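Local atomic coordinates of lectin (Cicer arietinum, PDB entry 4YEH), a protein that adopts a four-bladed hemopexin fold, binds a magnesium ion in its central channel and is thought to take part in metal ion transport. Residues Ala168-Ala173 against Ala182-Gly187. Numbering follows the deposited sequence.
Sequences AGMDSA and AYLFKG. With MG (magnesium ion), chain C.
Asp171 and Ser172 both sit opposite Phe185 in a classic beta bulge, at the start of the innermost strand of one blade of the four-bladed hemopexin propeller. Two donors grip Phe185 O: Asp171 N at 3.1 Å, nearly in line with the C=O bond (C=O...N 164°), and Ser172 N. Phe185 N gives a weak hydrogen bond to Ser172 O. At the next pair, Ala173 with Leu184, which is non-hydrogen-bonded, Ala173 CA lies 3.4 Å from Tyr183 O in a CA-H...O contact.

The side chains divide between the two faces of the hairpin. On one, Leu184 CD2 meets Ala173 CB at 3.9 Å and Met170 SD at 4.1 Å. On the other, Phe185 CD1 lies 3.8 Å from Ser172 OG, and the ring turns its edge to Ser172 O, which lies in its plane; Trp214 and Ile3 pack around this ring.

At the bulged end, Lys186 runs extended past Gly169 O, with CG anti to the backbone N (chi1 -168°), and its NZ hydrogen-bonds Ile165 O. The Asp171 side chain crosses that of Lys186 at about a right angle, and its OD1 weakly accepts Gly187 N at 3.3 Å. The magnesium ion instead takes Asp171 O, at 2.6 Å, alongside Asn4 OD1, Asp62 O and Asp118 O.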
ATOM      1  N   ALA A 168     -14.943  -5.690 -22.638  1.00 27.22           N
ATOM      2  CA  ALA A 168     -13.712  -6.262 -22.096  1.00 26.18           C
ATOM      3  C   ALA A 168     -13.119  -5.398 -21.005  1.00 28.09           C
ATOM      4  O   ALA A 168     -12.004  -5.653 -20.543  1.00 31.39           O
ATOM      5  CB  ALA A 168     -12.674  -6.443 -23.215  1.00 29.03           C
ATOM      6  N   GLY A 169     -13.830  -4.356 -20.592  1.00 29.02           N
ATOM      7  CA  GLY A 169     -13.396  -3.628 -19.414  1.00 28.76           C
ATOM      8  C   GLY A 169     -13.855  -2.195 -19.220  1.00 28.36           C
ATOM      9  O   GLY A 169     -13.960  -1.422 -20.204  1.00 30.57           O
ATOM     10  N   MET A 170     -14.136  -1.850 -17.958  1.00 22.96           N
ATOM     11  CA  MET A 170     -14.438  -0.477 -17.608  1.00 22.81           C
ATOM     12  C   MET A 170     -13.429   0.096 -16.656  1.00 20.87           C
ATOM     13  O   MET A 170     -13.080  -0.553 -15.662  1.00 20.84           O
ATOM     14  CB  MET A 170     -15.810  -0.357 -17.009  1.00 24.04           C
ATOM     15  CG  MET A 170     -16.820  -0.734 -18.034  1.00 27.66           C
ATOM     16  SD  MET A 170     -18.051  -1.819 -17.349  1.00 38.52           S
ATOM     17  CE  MET A 170     -18.516  -2.717 -18.827  1.00 32.72           C
ATOM     18  N   ASP A 171     -13.030   1.330 -16.973  1.00 17.71           N
ATOM     19  CA  ASP A 171     -11.992   2.082 -16.341  1.00 16.33           C
ATOM     20  C   ASP A 171     -12.512   2.770 -15.061  1.00 15.40           C
ATOM     21  O   ASP A 171     -11.785   2.976 -14.066  1.00 14.34           O
ATOM     22  CB  ASP A 171     -11.525   3.158 -17.362  1.00 17.02           C
ATOM     23  CG  ASP A 171     -10.380   2.684 -18.331  1.00 18.72           C
ATOM     24  OD1 ASP A 171      -9.861   3.565 -19.109  1.00 18.93           O
ATOM     25  OD2 ASP A 171      -9.942   1.492 -18.292  1.00 17.60           O
ATOM     26  N   SER A 172     -13.766   3.166 -15.118  1.00 14.55           N
ATOM     27  CA  SER A 172     -14.386   3.915 -14.041  1.00 15.45           C
ATOM     28  C   SER A 172     -15.915   3.750 -14.105  1.00 14.84           C
ATOM     29  O   SER A 172     -16.433   3.460 -15.162  1.00 15.37           O
ATOM     30  CB  SER A 172     -13.953   5.363 -14.121  1.00 16.37           C
ATOM     31  OG  SER A 172     -14.876   6.275 -13.500  1.00 20.51           O
ATOM     32  N   ALA A 173     -16.618   3.859 -12.974  1.00 15.09           N
ATOM     33  CA  ALA A 173     -18.112   3.838 -12.955  1.00 15.67           C
ATOM     34  C   ALA A 173     -18.698   4.566 -11.769  1.00 15.73           C
ATOM     35  O   ALA A 173     -18.040   4.727 -10.774  1.00 16.64           O
ATOM     36  CB  ALA A 173     -18.665   2.424 -12.966  1.00 14.87           C
ATOM     37  N   ALA A 182     -26.728   4.107 -14.224  1.00 25.75           N
ATOM     38  CA  ALA A 182     -25.351   4.223 -13.863  1.00 25.75           C
ATOM     39  C   ALA A 182     -24.573   4.744 -15.057  1.00 28.39           C
ATOM     40  O   ALA A 182     -24.980   4.524 -16.199  1.00 29.38           O
ATOM     41  CB  ALA A 182     -24.816   2.875 -13.381  1.00 24.23           C
ATOM     42  N   TYR A 183     -23.477   5.466 -14.801  1.00 26.92           N
ATOM     43  CA  TYR A 183     -22.565   5.874 -15.873  1.00 24.54           C
ATOM     44  C   TYR A 183     -21.263   5.073 -15.922  1.00 22.48           C
ATOM     45  O   TYR A 183     -20.717   4.750 -14.885  1.00 23.27           O
ATOM     46  CB  TYR A 183     -22.238   7.341 -15.718  1.00 25.30           C
ATOM     47  CG  TYR A 183     -23.442   8.232 -15.745  1.00 27.52           C
ATOM     48  CD1 TYR A 183     -23.893   8.804 -16.951  1.00 27.92           C
ATOM     49  CD2 TYR A 183     -24.127   8.535 -14.579  1.00 27.17           C
ATOM     50  CE1 TYR A 183     -24.985   9.652 -16.971  1.00 26.12           C
ATOM     51  CE2 TYR A 183     -25.233   9.373 -14.590  1.00 25.10           C
ATOM     52  CZ  TYR A 183     -25.647   9.928 -15.786  1.00 26.04           C
ATOM     53  OH  TYR A 183     -26.735  10.756 -15.821  1.00 25.46           O
ATOM     54  N   LEU A 184     -20.751   4.819 -17.135  1.00 21.79           N
ATOM     55  CA  LEU A 184     -19.559   3.997 -17.364  1.00 20.70           C
ATOM     56  C   LEU A 184     -18.586   4.668 -18.327  1.00 20.03           C
ATOM     57  O   LEU A 184     -19.005   5.339 -19.298  1.00 18.93           O
ATOM     58  CB  LEU A 184     -19.887   2.618 -17.912  1.00 19.51           C
ATOM     59  CG  LEU A 184     -20.994   1.718 -17.394  1.00 19.50           C
ATOM     60  CD1 LEU A 184     -21.291   0.699 -18.479  1.00 19.09           C
ATOM     61  CD2 LEU A 184     -20.669   1.046 -16.051  1.00 17.43           C
ATOM     62  N   PHE A 185     -17.294   4.436 -18.080  1.00 18.51           N
ATOM     63  CA  PHE A 185     -16.231   5.263 -18.658  1.00 20.15           C
ATOM     64  C   PHE A 185     -15.040   4.425 -19.062  1.00 20.22           C
ATOM     65  O   PHE A 185     -14.518   3.670 -18.265  1.00 20.56           O
ATOM     66  CB  PHE A 185     -15.751   6.316 -17.647  1.00 18.78           C
ATOM     67  CG  PHE A 185     -16.835   7.223 -17.138  1.00 19.38           C
ATOM     68  CD1 PHE A 185     -17.658   6.829 -16.063  1.00 19.08           C
ATOM     69  CD2 PHE A 185     -17.046   8.470 -17.719  1.00 19.85           C
ATOM     70  CE1 PHE A 185     -18.649   7.669 -15.559  1.00 18.36           C
ATOM     71  CE2 PHE A 185     -18.046   9.300 -17.214  1.00 20.93           C
ATOM     72  CZ  PHE A 185     -18.834   8.893 -16.123  1.00 19.03           C
ATOM     73  N   LYS A 186     -14.605   4.573 -20.296  1.00 20.54           N
ATOM     74  CA  LYS A 186     -13.420   3.870 -20.733  1.00 23.76           C
ATOM     75  C   LYS A 186     -12.722   4.742 -21.750  1.00 27.25           C
ATOM     76  O   LYS A 186     -13.242   4.942 -22.838  1.00 32.08           O
ATOM     77  CB  LYS A 186     -13.805   2.545 -21.371  1.00 23.19           C
ATOM     78  CG  LYS A 186     -12.665   1.593 -21.602  1.00 24.78           C
ATOM     79  CD  LYS A 186     -13.103   0.455 -22.508  1.00 24.42           C
ATOM     80  CE  LYS A 186     -12.093  -0.666 -22.463  1.00 26.93           C
ATOM     81  NZ  LYS A 186     -12.656  -1.895 -23.073  1.00 26.39           N
ATOM     82  N   GLY A 187     -11.545   5.265 -21.426  1.00 28.25           N
ATOM     83  CA  GLY A 187     -10.929   6.222 -22.343  1.00 26.87           C
ATOM     84  C   GLY A 187     -11.752   7.505 -22.384  1.00 25.95           C
ATOM     85  O   GLY A 187     -12.110   8.065 -21.329  1.00 26.94           O
TER
HETATM   86 MG    MG C 301      -9.906   2.113 -12.549  1.00 12.85          MG